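Local coordinates for protein aminotransferase (PDB 3IF2) that binds pyridoxal 5'-phosphate and probably transfers amino groups between amino acids and keto acids, possibly as a valine-pyruvate transaminase, at residues N35-G40 with K389-V394; N41-D46 with K334-K339; G185-R190 with M358-E363; N217-V222 with F367-F372. All coordinates share one frame; numbering follows the deposited sequence. Where two conformers were deposited one is given.

Interaction 1: residues N35-G40 with K389-V394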
loop_
_atom_site.group_PDB
_atom_site.type_symbol
_atom_site.label_atom_id
_atom_site.label_comp_id
_atom_site.label_asym_id
_atom_site.label_seq_id
_atom_site.Cartn_x
_atom_site.Cartn_y
_atom_site.Cartn_z
ATOM N N ASN A 35 21.749 7.417 -20.675
ATOM C CA ASN A 35 21.939 8.620 -19.869
ATOM C C ASN A 35 20.561 8.825 -19.252
ATOM O O ASN A 35 19.685 9.412 -19.875
ATOM C CB ASN A 35 22.360 9.833 -20.715
ATOM C CG ASN A 35 23.670 9.623 -21.464
ATOM O OD1 ASN A 35 24.538 8.866 -21.034
ATOM N ND2 ASN A 35 23.823 10.318 -22.583
HETATM N N MSE A 36 20.358 8.307 -18.044
HETATM C CA MSE A 36 19.045 8.324 -17.376
HETATM C C MSE A 36 18.806 9.622 -16.582
HETATM O O MSE A 36 19.203 9.733 -15.425
HETATM C CB MSE A 36 18.897 7.057 -16.497
HETATM C CG MSE A 36 17.602 6.936 -15.640
HETATM SE SE MSE A 36 15.953 7.280 -16.644
HETATM C CE MSE A 36 14.702 6.824 -15.214
ATOM N N LEU A 37 18.171 10.602 -17.233
ATOM C CA LEU A 37 17.783 11.896 -16.620
ATOM C C LEU A 37 16.267 12.045 -16.446
ATOM O O LEU A 37 15.801 13.123 -16.098
ATOM C CB LEU A 37 18.321 13.068 -17.473
ATOM C CG LEU A 37 19.831 13.131 -17.676
ATOM C CD1 LEU A 37 20.187 14.301 -18.598
ATOM C CD2 LEU A 37 20.544 13.236 -16.313
ATOM N N GLY A 38 15.512 10.964 -16.670
ATOM C CA GLY A 38 14.034 10.940 -16.565
ATOM C C GLY A 38 13.377 10.424 -15.287
ATOM O O GLY A 38 12.150 10.573 -15.112
ATOM N N GLY A 39 14.158 9.807 -14.402
ATOM C CA GLY A 39 13.601 9.236 -13.160
ATOM C C GLY A 39 13.323 10.248 -12.062
ATOM O O GLY A 39 13.679 11.430 -12.191
ATOM N N GLY A 40 12.678 9.758 -10.999
ATOM C CA GLY A 40 12.352 10.507 -9.790
ATOM C C GLY A 40 12.994 9.926 -8.532
ATOM O O GLY A 40 12.640 10.331 -7.417
ATOM N N LYS A 389 18.766 8.167 -29.201
ATOM C CA LYS A 389 20.209 8.483 -29.021
ATOM C C LYS A 389 20.700 8.218 -27.565
ATOM O O LYS A 389 21.710 8.792 -27.113
ATOM C CB LYS A 389 20.516 9.929 -29.468
ATOM C CG LYS A 389 20.098 10.225 -30.918
ATOM C CD LYS A 389 20.481 11.636 -31.406
ATOM C CE LYS A 389 21.879 11.672 -32.035
ATOM N NZ LYS A 389 21.966 10.984 -33.368
ATOM N N GLY A 390 19.983 7.358 -26.837
ATOM C CA GLY A 390 20.357 6.950 -25.490
ATOM C C GLY A 390 20.109 7.850 -24.289
ATOM O O GLY A 390 20.416 7.423 -23.174
ATOM N N THR A 391 19.576 9.064 -24.479
ATOM C CA THR A 391 19.304 10.010 -23.367
ATOM C C THR A 391 17.786 10.123 -23.062
ATOM O O THR A 391 16.982 10.419 -23.956
ATOM C CB THR A 391 19.930 11.389 -23.653
ATOM O OG1 THR A 391 21.342 11.234 -23.793
ATOM C CG2 THR A 391 19.675 12.375 -22.518
ATOM N N LEU A 392 17.408 9.898 -21.798
ATOM C CA LEU A 392 16.007 9.913 -21.382
ATOM C C LEU A 392 15.680 11.078 -20.469
ATOM O O LEU A 392 16.303 11.226 -19.440
ATOM C CB LEU A 392 15.619 8.592 -20.713
ATOM C CG LEU A 392 15.252 7.449 -21.682
ATOM C CD1 LEU A 392 16.424 7.005 -22.553
ATOM C CD2 LEU A 392 14.698 6.254 -20.904
ATOM N N ILE A 393 14.707 11.894 -20.875
ATOM C CA ILE A 393 14.168 13.003 -20.088
ATOM C C ILE A 393 12.646 12.787 -20.053
ATOM O O ILE A 393 12.180 11.778 -20.553
ATOM C CB ILE A 393 14.636 14.386 -20.656
ATOM C CG1 ILE A 393 14.259 14.615 -22.133
ATOM C CG2 ILE A 393 16.160 14.490 -20.551
ATOM C CD1 ILE A 393 12.791 14.815 -22.424
ATOM N N VAL A 394 11.878 13.686 -19.445
ATOM C CA VAL A 394 10.406 13.580 -19.439
ATOM C C VAL A 394 9.802 14.803 -20.178
ATOM O O VAL A 394 10.149 15.948 -19.853
ATOM C CB VAL A 394 9.835 13.453 -18.018
ATOM C CG1 VAL A 394 8.353 13.072 -18.073
ATOM C CG2 VAL A 394 10.587 12.375 -17.233
#
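Asn35 and Thr391 pair in a short two-stranded parallel sheet, strand 35-36 against strand 391-392, which joins the N-terminal part of this class I/II aminotransferase fold to its C-terminal part. As parallel pairing requires, Asn35 bonds to both neighbours of Thr391: its N donates to Gly390 O (2.8 Å), and its O accepts from Leu392 N in a nearly straight bond (3.0 Å, 174°). Beyond the strand, Leu37 N reaches Leu392 O at 3.0 Å, with a more bent N-H...O angle of 131°. The two side chains add a polar link of their own. Asn35 CG and Thr391 OG1 both stand beside their backbone N, anti to the carbonyl carbon, and this brings Asn35 ND2 within 2.9 Å of Thr391 OG1, which accepts the hydrogen from slightly out of the amide plane. On the opposite face the chemistry is apolar: Met36, present as selenomethionine, has its SE 4.3 Å from Leu392 CB. Past the strands, Leu37 CB packs on Ile393 CG2 at 4.0 Å. Helix 423-441 lies on the Asn35-Thr391 face, through Asp428 and Val432, whereas helix 16-29 meets Met36 and Leu392 with Leu28 and Ala27. Gly390, at positive phi, closes the preceding helix as the C-prime residue of a Schellman motif. At the far end, Val394 CG2 comes 3.2 Å from Gly38 O, an oxygen that also takes a weak hydrogen bond from Arg416 NH2.

Interaction 2: residues N41-D46 with K334-K339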
loop_
_atom_site.group_PDB
_atom_site.type_symbol
_atom_site.label_atom_id
_atom_site.label_comp_id
_atom_site.label_asym_id
_atom_site.label_seq_id
_atom_site.Cartn_x
_atom_site.Cartn_y
_atom_site.Cartn_z
ATOM N N ASN A 41 13.948 9.003 -8.682
ATOM C CA ASN A 41 14.627 8.384 -7.536
ATOM C C ASN A 41 15.618 9.397 -6.974
ATOM O O ASN A 41 16.335 10.011 -7.768
ATOM C CB ASN A 41 15.378 7.087 -7.937
ATOM C CG ASN A 41 15.633 6.133 -6.725
ATOM O OD1 ASN A 41 14.717 5.451 -6.252
ATOM N ND2 ASN A 41 16.884 6.068 -6.251
ATOM N N PRO A 42 15.674 9.591 -5.629
ATOM C CA PRO A 42 16.707 10.501 -5.042
ATOM C C PRO A 42 18.132 9.977 -5.217
ATOM O O PRO A 42 18.323 8.786 -5.424
ATOM C CB PRO A 42 16.372 10.475 -3.558
ATOM C CG PRO A 42 15.824 9.073 -3.358
ATOM C CD PRO A 42 14.924 8.907 -4.551
ATOM N N ALA A 43 19.106 10.871 -5.097
ATOM C CA ALA A 43 20.554 10.559 -5.255
ATOM C C ALA A 43 21.102 9.625 -4.177
ATOM O O ALA A 43 20.478 9.476 -3.140
ATOM C CB ALA A 43 21.359 11.857 -5.224
ATOM N N LYS A 44 22.269 9.021 -4.435
ATOM C CA LYS A 44 22.987 8.181 -3.452
ATOM C C LYS A 44 23.982 9.086 -2.716
ATOM O O LYS A 44 25.092 9.304 -3.202
ATOM C CB LYS A 44 23.729 7.002 -4.129
ATOM N N ILE A 45 23.578 9.638 -1.565
ATOM C CA ILE A 45 24.446 10.554 -0.776
ATOM C C ILE A 45 25.158 9.758 0.334
ATOM O O ILE A 45 24.542 9.329 1.301
ATOM C CB ILE A 45 23.643 11.740 -0.212
ATOM C CG1 ILE A 45 22.796 12.415 -1.338
ATOM C CG2 ILE A 45 24.592 12.721 0.417
ATOM C CD1 ILE A 45 21.916 13.576 -0.867
ATOM N N ASP A 46 26.455 9.537 0.178
ATOM C CA ASP A 46 27.234 8.691 1.128
ATOM C C ASP A 46 27.015 9.007 2.602
ATOM O O ASP A 46 26.850 8.078 3.402
ATOM C CB ASP A 46 28.753 8.733 0.813
ATOM C CG ASP A 46 29.118 8.088 -0.543
ATOM O OD1 ASP A 46 28.318 7.291 -1.079
ATOM O OD2 ASP A 46 30.218 8.371 -1.073
ATOM N N LYS A 334 20.168 18.961 1.337
ATOM C CA LYS A 334 19.951 20.303 0.727
ATOM C C LYS A 334 21.167 20.825 -0.047
ATOM O O LYS A 334 21.007 21.210 -1.209
ATOM C CB LYS A 334 19.442 21.318 1.763
ATOM C CG LYS A 334 19.249 22.805 1.336
ATOM C CD LYS A 334 18.631 23.556 2.564
ATOM C CE LYS A 334 18.539 25.092 2.481
ATOM N NZ LYS A 334 17.688 25.685 3.625
ATOM N N PRO A 335 22.376 20.780 0.553
ATOM C CA PRO A 335 23.545 21.223 -0.209
ATOM C C PRO A 335 23.909 20.327 -1.406
ATOM O O PRO A 335 24.323 20.856 -2.444
ATOM C CB PRO A 335 24.667 21.232 0.852
ATOM C CG PRO A 335 23.932 21.400 2.162
ATOM C CD PRO A 335 22.761 20.493 1.948
ATOM N N PHE A 336 23.770 19.006 -1.271
ATOM C CA PHE A 336 24.056 18.088 -2.377
ATOM C C PHE A 336 23.299 18.523 -3.631
ATOM O O PHE A 336 23.929 18.743 -4.671
ATOM C CB PHE A 336 23.694 16.636 -2.039
ATOM C CG PHE A 336 23.939 15.693 -3.166
ATOM C CD1 PHE A 336 25.172 15.090 -3.326
ATOM C CD2 PHE A 336 22.944 15.444 -4.116
ATOM C CE1 PHE A 336 25.431 14.236 -4.414
ATOM C CE2 PHE A 336 23.195 14.597 -5.203
ATOM C CZ PHE A 336 24.454 13.999 -5.349
ATOM N N TYR A 337 21.970 18.669 -3.512
ATOM C CA TYR A 337 21.133 19.071 -4.657
ATOM C C TYR A 337 21.388 20.494 -5.193
ATOM O O TYR A 337 21.266 20.712 -6.405
ATOM C CB TYR A 337 19.630 18.809 -4.418
ATOM C CG TYR A 337 19.307 17.330 -4.265
ATOM C CD1 TYR A 337 19.441 16.460 -5.341
ATOM C CD2 TYR A 337 18.852 16.808 -3.049
ATOM C CE1 TYR A 337 19.161 15.101 -5.215
ATOM C CE2 TYR A 337 18.565 15.438 -2.902
ATOM C CZ TYR A 337 18.723 14.596 -3.990
ATOM O OH TYR A 337 18.443 13.265 -3.873
ATOM N N GLN A 338 21.748 21.447 -4.337
ATOM C CA GLN A 338 22.063 22.795 -4.834
ATOM C C GLN A 338 23.286 22.790 -5.760
ATOM O O GLN A 338 23.254 23.411 -6.836
ATOM C CB GLN A 338 22.250 23.819 -3.721
ATOM C CG GLN A 338 22.658 25.198 -4.303
ATOM C CD GLN A 338 22.336 26.356 -3.415
ATOM O OE1 GLN A 338 22.240 26.223 -2.190
ATOM N NE2 GLN A 338 22.158 27.520 -4.034
ATOM N N LYS A 339 24.351 22.124 -5.329
ATOM C CA LYS A 339 25.559 21.975 -6.145
ATOM C C LYS A 339 25.289 21.220 -7.471
ATOM O O LYS A 339 25.828 21.584 -8.511
ATOM C CB LYS A 339 26.683 21.326 -5.327
ATOM C CG LYS A 339 27.220 22.269 -4.232
ATOM C CD LYS A 339 28.441 21.724 -3.466
ATOM C CE LYS A 339 28.077 20.854 -2.257
ATOM N NZ LYS A 339 29.298 20.523 -1.457
#
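Ala43 and Ile45 belong to an extended loop that passes Phe336 and Tyr337 of helix 324-351 at side-chain distance, the CA atoms of Ile45 and Phe336 being 7.7 Å apart. Tyr337 spans the gap with its whole length: CG stands beside the backbone N, anti to the carbonyl carbon (chi1 -64°), and the hydroxyl oxygen, Tyr337 OH, ends 2.8 Å from Ala43 N. That N-H points at OH near the plane of the ring, at its edge, with an angle of 158°, and Pro42 CB rests against the same oxygen at 3.5 Å. A phenylalanine in place of Tyr337 would probably leave Ala43 N without its acceptor and the loop freer to shift. The loop leads from strand 35-36 to helix 46-60, with Ile45 at the N-cap position, and runs close to the cofactor site: the side chain of Pro42 is about 4 Å from that of Lys276, which binds pyridoxal phosphate. Asn41 OD1 accepts a hydrogen bond from Tyr79 N of the second subunit, so the loop also borders the dimer interface. Ala43 CB touches both aromatic residues, approaching Phe336 CE2 at 3.3 Å and Tyr337 CE1 at 3.9 Å. Ile45 CG1 lies over one face of the Phe336 ring in a CH-pi contact, 4.0 Å from its centroid, while Ile45 CD1 sits toward the root of that side chain, 3.7 Å from Phe336 CG. Phe336 CD2 in turn lies above one face of the Tyr337 ring, toward its rim.

Interaction 3: residues G185-R190 with M358-E363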
loop_
_atom_site.group_PDB
_atom_site.type_symbol
_atom_site.label_atom_id
_atom_site.label_comp_id
_atom_site.label_asym_id
_atom_site.label_seq_id
_atom_site.Cartn_x
_atom_site.Cartn_y
_atom_site.Cartn_z
ATOM N N GLY A 185 17.781 34.462 -18.380
ATOM C CA GLY A 185 17.417 33.209 -19.029
ATOM C C GLY A 185 16.720 32.293 -18.037
ATOM O O GLY A 185 16.814 31.080 -18.168
ATOM N N PHE A 186 16.034 32.888 -17.049
ATOM C CA PHE A 186 15.245 32.176 -16.040
ATOM C C PHE A 186 13.837 32.748 -15.923
ATOM O O PHE A 186 13.569 33.856 -16.365
ATOM C CB PHE A 186 15.903 32.199 -14.648
ATOM C CG PHE A 186 17.261 31.564 -14.599
ATOM C CD1 PHE A 186 18.411 32.321 -14.878
ATOM C CD2 PHE A 186 17.410 30.215 -14.253
ATOM C CE1 PHE A 186 19.700 31.735 -14.827
ATOM C CE2 PHE A 186 18.701 29.616 -14.200
ATOM C CZ PHE A 186 19.842 30.381 -14.485
ATOM N N PHE A 187 12.951 31.963 -15.314
ATOM C CA PHE A 187 11.551 32.347 -15.112
ATOM C C PHE A 187 10.927 31.652 -13.903
ATOM O O PHE A 187 11.479 30.685 -13.378
ATOM C CB PHE A 187 10.734 32.086 -16.382
ATOM C CG PHE A 187 10.588 30.620 -16.756
ATOM C CD1 PHE A 187 11.638 29.926 -17.346
ATOM C CD2 PHE A 187 9.374 29.963 -16.590
ATOM C CE1 PHE A 187 11.504 28.584 -17.719
ATOM C CE2 PHE A 187 9.220 28.616 -16.968
ATOM C CZ PHE A 187 10.291 27.926 -17.521
ATOM N N LYS A 188 9.795 32.191 -13.458
ATOM C CA LYS A 188 9.053 31.667 -12.325
ATOM C C LYS A 188 7.571 31.692 -12.641
ATOM O O LYS A 188 7.028 32.747 -12.999
ATOM C CB LYS A 188 9.300 32.527 -11.069
ATOM C CG LYS A 188 8.880 31.852 -9.705
ATOM C CD LYS A 188 8.629 32.872 -8.576
ATOM C CE LYS A 188 8.484 32.267 -7.172
ATOM N NZ LYS A 188 7.634 31.030 -7.030
ATOM N N TYR A 189 6.926 30.535 -12.505
ATOM C CA TYR A 189 5.479 30.417 -12.640
ATOM C C TYR A 189 4.857 31.071 -11.400
ATOM O O TYR A 189 5.426 30.949 -10.299
ATOM C CB TYR A 189 5.025 28.947 -12.708
ATOM C CG TYR A 189 5.441 28.185 -13.947
ATOM C CD1 TYR A 189 5.030 28.600 -15.214
ATOM C CD2 TYR A 189 6.167 26.986 -13.857
ATOM C CE1 TYR A 189 5.380 27.880 -16.370
ATOM C CE2 TYR A 189 6.529 26.261 -15.014
ATOM C CZ TYR A 189 6.115 26.718 -16.257
ATOM O OH TYR A 189 6.469 26.017 -17.374
ATOM N N ARG A 190 3.724 31.763 -11.599
ATOM C CA ARG A 190 2.983 32.414 -10.500
ATOM C C ARG A 190 1.468 32.192 -10.618
ATOM O O ARG A 190 0.923 32.076 -11.713
ATOM C CB ARG A 190 3.369 33.904 -10.337
ATOM C CG ARG A 190 4.742 34.080 -9.619
ATOM C CD ARG A 190 4.940 35.441 -8.917
ATOM N NE ARG A 190 5.296 36.544 -9.813
ATOM C CZ ARG A 190 6.543 36.947 -10.051
ATOM N NH1 ARG A 190 7.576 36.342 -9.471
ATOM N NH2 ARG A 190 6.753 37.958 -10.877
HETATM N N MSE A 358 15.104 28.784 -21.753
HETATM C CA MSE A 358 14.762 29.408 -20.482
HETATM C C MSE A 358 14.804 28.222 -19.496
HETATM O O MSE A 358 14.468 27.088 -19.866
HETATM C CB MSE A 358 13.374 30.042 -20.514
HETATM C CG MSE A 358 13.186 31.130 -21.552
HETATM SE SE MSE A 358 14.111 32.774 -21.086
HETATM C CE MSE A 358 12.944 33.435 -19.674
ATOM N N ILE A 359 15.257 28.485 -18.272
ATOM C CA ILE A 359 15.335 27.502 -17.197
ATOM C C ILE A 359 14.480 28.040 -16.056
ATOM O O ILE A 359 14.564 29.207 -15.746
ATOM C CB ILE A 359 16.801 27.308 -16.736
ATOM C CG1 ILE A 359 17.644 26.743 -17.890
ATOM C CG2 ILE A 359 16.895 26.368 -15.515
ATOM C CD1 ILE A 359 19.129 26.624 -17.581
ATOM N N HIS A 360 13.636 27.214 -15.443
ATOM C CA HIS A 360 12.825 27.694 -14.325
ATOM C C HIS A 360 13.790 27.917 -13.166
ATOM O O HIS A 360 14.734 27.129 -13.012
ATOM C CB HIS A 360 11.737 26.692 -13.944
ATOM C CG HIS A 360 10.718 27.239 -12.991
ATOM N ND1 HIS A 360 10.984 27.440 -11.658
ATOM C CD2 HIS A 360 9.424 27.597 -13.173
ATOM C CE1 HIS A 360 9.906 27.913 -11.061
ATOM N NE2 HIS A 360 8.942 28.010 -11.955
ATOM N N LYS A 361 13.594 29.004 -12.406
ATOM C CA LYS A 361 14.444 29.289 -11.253
ATOM C C LYS A 361 14.361 28.059 -10.325
ATOM O O LYS A 361 13.266 27.726 -9.874
ATOM C CB LYS A 361 14.087 30.618 -10.522
ATOM C CG LYS A 361 14.655 30.724 -9.070
ATOM C CD LYS A 361 14.649 32.098 -8.348
ATOM C CE LYS A 361 16.079 32.572 -8.103
ATOM N NZ LYS A 361 16.224 33.814 -7.285
ATOM N N PRO A 362 15.511 27.386 -10.054
ATOM C CA PRO A 362 15.492 26.176 -9.232
ATOM C C PRO A 362 15.394 26.517 -7.765
ATOM O O PRO A 362 16.398 26.697 -7.118
ATOM C CB PRO A 362 16.821 25.497 -9.589
ATOM C CG PRO A 362 17.741 26.646 -9.893
ATOM C CD PRO A 362 16.897 27.790 -10.383
ATOM N N GLU A 363 14.177 26.649 -7.263
ATOM C CA GLU A 363 13.929 26.983 -5.844
ATOM C C GLU A 363 13.792 25.746 -4.939
ATOM O O GLU A 363 13.606 25.909 -3.720
ATOM C CB GLU A 363 12.645 27.823 -5.702
ATOM C CG GLU A 363 12.612 29.058 -6.564
ATOM C CD GLU A 363 11.417 29.941 -6.292
ATOM O OE1 GLU A 363 10.265 29.547 -6.587
ATOM O OE2 GLU A 363 11.638 31.063 -5.801
#
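His360 turns its ring edge toward the face of Phe187, the planes 68° apart and the centroids separated by 5.3 Å. Phe187 CG lies between its backbone N and carbonyl carbon (chi1 66°), which carries the ring over the neighbouring strand, where His360 CA touches the same face. In exchange, Phe187 O stands 3.5 Å above the plane of the His360 imidazole, over its centre. Both imidazole nitrogens are used: His360 ND1 donates to Lys361 O at 2.9 Å, and NE2 accepts from Tyr189 N at 3.3 Å, a straight approach from well out of the ring plane. Tyr189 CD2 also touches His360 CD2, the two rings meeting obliquely. An alanine at His360 would probably leave Tyr189 N without this acceptor and open a gap beside Phe187. Phe186 and Ile359 lie side by side on the other face of the sheet. The side chains of Lys188 and Glu363 cross at about a right angle, Lys188 NZ making a salt bridge to Glu363 OE1 (3.1 Å) on its syn lone pair. NZ also bonds Asn221 OD1 and Val222 O, and OE1 receives Val222 N. Ile359 N bonds Gly185 O and Lys361 N bonds Phe187 O, the pairing of parallel strands within a mixed sheet.

Interaction 4: residues N217-V222 with F367-F372. With PLP (pyridoxal-5'-phosphate), chain C.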
loop_
_atom_site.group_PDB
_atom_site.type_symbol
_atom_site.label_atom_id
_atom_site.label_comp_id
_atom_site.label_asym_id
_atom_site.label_seq_id
_atom_site.Cartn_x
_atom_site.Cartn_y
_atom_site.Cartn_z
ATOM N N ASN A 217 7.227 19.275 -8.278
ATOM C CA ASN A 217 7.707 18.332 -9.282
ATOM C C ASN A 217 6.716 18.711 -10.386
ATOM O O ASN A 217 5.508 18.631 -10.152
ATOM C CB ASN A 217 7.521 16.867 -8.804
ATOM C CG ASN A 217 7.926 15.810 -9.855
ATOM O OD1 ASN A 217 8.027 16.109 -11.026
ATOM N ND2 ASN A 217 8.132 14.564 -9.423
ATOM N N PRO A 218 7.192 19.035 -11.602
ATOM C CA PRO A 218 8.520 18.996 -12.201
ATOM C C PRO A 218 9.303 20.298 -12.297
ATOM O O PRO A 218 10.396 20.279 -12.849
ATOM C CB PRO A 218 8.142 18.654 -13.637
ATOM C CG PRO A 218 6.982 19.591 -13.890
ATOM C CD PRO A 218 6.262 19.701 -12.542
ATOM N N THR A 219 8.757 21.398 -11.794
ATOM C CA THR A 219 9.294 22.726 -12.070
ATOM C C THR A 219 10.422 23.208 -11.203
ATOM O O THR A 219 11.261 23.974 -11.667
ATOM C CB THR A 219 8.181 23.777 -11.962
ATOM O OG1 THR A 219 7.603 23.696 -10.654
ATOM C CG2 THR A 219 7.114 23.525 -13.008
ATOM N N GLY A 220 10.433 22.772 -9.949
ATOM C CA GLY A 220 11.342 23.295 -8.952
ATOM C C GLY A 220 10.793 24.589 -8.331
ATOM O O GLY A 220 11.493 25.227 -7.526
ATOM N N ASN A 221 9.536 24.945 -8.655
ATOM C CA ASN A 221 8.905 26.165 -8.175
ATOM C C ASN A 221 8.479 26.036 -6.720
ATOM O O ASN A 221 7.951 24.989 -6.319
ATOM C CB ASN A 221 7.638 26.502 -8.999
ATOM C CG ASN A 221 7.063 27.882 -8.653
ATOM O OD1 ASN A 221 7.777 28.881 -8.677
ATOM N ND2 ASN A 221 5.785 27.932 -8.321
ATOM N N VAL A 222 8.684 27.110 -5.957
ATOM C CA VAL A 222 8.218 27.202 -4.582
ATOM C C VAL A 222 7.187 28.314 -4.561
ATOM O O VAL A 222 7.527 29.482 -4.789
ATOM C CB VAL A 222 9.363 27.461 -3.584
ATOM C CG1 VAL A 222 8.828 27.682 -2.153
ATOM C CG2 VAL A 222 10.314 26.296 -3.616
ATOM N N PHE A 367 14.940 18.475 -9.723
ATOM C CA PHE A 367 14.793 18.578 -11.179
ATOM C C PHE A 367 15.067 19.972 -11.693
ATOM O O PHE A 367 14.885 20.941 -10.958
ATOM C CB PHE A 367 13.344 18.286 -11.603
ATOM C CG PHE A 367 12.761 17.053 -11.000
ATOM C CD1 PHE A 367 13.087 15.790 -11.501
ATOM C CD2 PHE A 367 11.872 17.142 -9.927
ATOM C CE1 PHE A 367 12.546 14.624 -10.931
ATOM C CE2 PHE A 367 11.319 15.976 -9.352
ATOM C CZ PHE A 367 11.655 14.721 -9.860
ATOM N N LEU A 368 15.507 20.052 -12.951
ATOM C CA LEU A 368 15.537 21.323 -13.706
ATOM C C LEU A 368 14.411 21.224 -14.791
ATOM O O LEU A 368 14.225 20.171 -15.446
ATOM C CB LEU A 368 16.917 21.651 -14.307
ATOM C CG LEU A 368 17.987 22.169 -13.320
ATOM C CD1 LEU A 368 19.319 22.280 -14.003
ATOM C CD2 LEU A 368 17.622 23.496 -12.701
ATOM N N TRP A 369 13.662 22.310 -14.939
ATOM C CA TRP A 369 12.551 22.418 -15.892
ATOM C C TRP A 369 13.006 23.387 -16.977
ATOM O O TRP A 369 13.158 24.579 -16.705
ATOM C CB TRP A 369 11.325 22.919 -15.144
ATOM C CG TRP A 369 10.045 23.068 -15.909
ATOM C CD1 TRP A 369 9.421 24.236 -16.241
ATOM C CD2 TRP A 369 9.206 22.022 -16.388
ATOM N NE1 TRP A 369 8.261 23.981 -16.899
ATOM C CE2 TRP A 369 8.104 22.630 -17.016
ATOM C CE3 TRP A 369 9.284 20.621 -16.362
ATOM C CZ2 TRP A 369 7.074 21.891 -17.600
ATOM C CZ3 TRP A 369 8.256 19.880 -16.957
ATOM C CH2 TRP A 369 7.168 20.523 -17.565
ATOM N N LEU A 370 13.242 22.842 -18.177
ATOM C CA LEU A 370 13.790 23.568 -19.326
ATOM C C LEU A 370 12.678 23.928 -20.298
ATOM O O LEU A 370 11.882 23.054 -20.642
ATOM C CB LEU A 370 14.840 22.707 -20.058
ATOM C CG LEU A 370 16.250 22.534 -19.452
ATOM C CD1 LEU A 370 16.236 22.293 -17.971
ATOM C CD2 LEU A 370 17.002 21.408 -20.156
ATOM N N TRP A 371 12.637 25.204 -20.720
ATOM C CA TRP A 371 11.654 25.740 -21.692
ATOM C C TRP A 371 12.363 26.224 -22.973
ATOM O O TRP A 371 13.093 27.205 -22.946
ATOM C CB TRP A 371 10.836 26.861 -21.036
ATOM C CG TRP A 371 9.865 27.619 -21.930
ATOM C CD1 TRP A 371 9.218 27.152 -23.052
ATOM C CD2 TRP A 371 9.347 28.932 -21.700
ATOM N NE1 TRP A 371 8.387 28.121 -23.573
ATOM C CE2 TRP A 371 8.435 29.221 -22.758
ATOM C CE3 TRP A 371 9.570 29.907 -20.713
ATOM C CZ2 TRP A 371 7.752 30.448 -22.855
ATOM C CZ3 TRP A 371 8.888 31.143 -20.813
ATOM C CH2 TRP A 371 7.994 31.397 -21.884
ATOM N N PHE A 372 12.133 25.509 -24.073
ATOM C CA PHE A 372 12.673 25.829 -25.391
ATOM C C PHE A 372 11.641 26.693 -26.116
ATOM O O PHE A 372 10.702 26.153 -26.698
ATOM C CB PHE A 372 12.950 24.538 -26.185
ATOM C CG PHE A 372 13.829 23.558 -25.465
ATOM C CD1 PHE A 372 15.184 23.824 -25.281
ATOM C CD2 PHE A 372 13.320 22.352 -24.991
ATOM C CE1 PHE A 372 16.007 22.912 -24.612
ATOM C CE2 PHE A 372 14.133 21.437 -24.330
ATOM C CZ PHE A 372 15.477 21.718 -24.139
HETATM N N1 PLP C . 5.121 14.299 -4.230
HETATM C C2 PLP C . 5.978 14.734 -5.219
HETATM C C2A PLP C . 5.990 16.196 -5.534
HETATM C C3 PLP C . 6.814 13.807 -5.882
HETATM O O3 PLP C . 7.682 14.196 -6.868
HETATM C C4 PLP C . 6.748 12.433 -5.547
HETATM C C4A PLP C . 7.460 11.455 -6.474
HETATM O O4A PLP C . 8.194 10.561 -6.034
HETATM C C5 PLP C . 5.844 12.010 -4.517
HETATM C C6 PLP C . 5.045 12.978 -3.879
HETATM C C5A PLP C . 5.660 10.537 -4.101
HETATM O O4P PLP C . 6.564 10.108 -3.104
HETATM P P PLP C . 6.332 8.727 -2.321
HETATM O O1P PLP C . 5.119 7.881 -2.622
HETATM O O2P PLP C . 6.250 9.204 -0.910
HETATM O O3P PLP C . 7.541 7.924 -2.596
HETATM O O HOH W 1 14.075 24.288 -12.697
#
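Asn217 and Pro218, linked by a cis peptide bond, begin the Asn-Pro-Thr-Gly loop of the class I aminotransferases, which here packs on Phe367 and Trp369 of strand 367-372. Asn217 CG is anti to the backbone N (chi1 176°), and the amide reaches forward to the cofactor: Asn217 ND2 donates to O3 of pyridoxal phosphate at 2.6 Å, almost straight at 170°. This bond would probably help to stabilise negative charge on O3. With Arg416 NH1 donating to OD1, both ends of the amide are held and its rotation is fixed; Phe367 CE2 packs 3.4 Å from Asn217 CG, with the ring and amide planes 35° apart. Trp369 receives the next two residues on one face of its indole. Pro218 CG lies over the six-membered ring, 3.3 Å from Trp369 CZ3, and Thr219 CG2 stands almost directly above the five-membered ring, 4.0 Å from its centroid. The indole is held in turn by Tyr189 OH, bonded to NE1. Thr219 OG1 takes the crowded position between backbone N and carbonyl carbon, where it accepts from Asn221 N at 3.0 Å and forms an ST turn. No direct hydrogen bond joins the two segments; instead a water donates to Thr219 O and accepts from Trp369 N, each at 3.0 Å. Asp245, Ser273, Ser275, Lys276 and Arg283 bind elsewhere on the coenzyme, as does Tyr79 OH of the second subunit, in a pocket characteristic of pyridoxal phosphate aminotransferases.

Overall arrangement
Three of the contacts are buried, while interaction 2 is only partly so and lies near the second subunit. Interactions 3 and 4 are the closest pair, their centres about 7 Å apart: they use neighbouring strands of the same mixed sheet and meet where Lys188 bonds the loop of interaction 4. Interaction 1 belongs to a separate two-stranded sheet, yet touches interaction 4 where Gly39 O packs on Phe367 CE1, and its first segment runs directly on into the loop of interaction 2. Parallel backbone pairing underlies interactions 1 and 3, the latter adding aromatic rings and a salt bridge; side chains carry interactions 2 and 4, the latter alone touching the coenzyme.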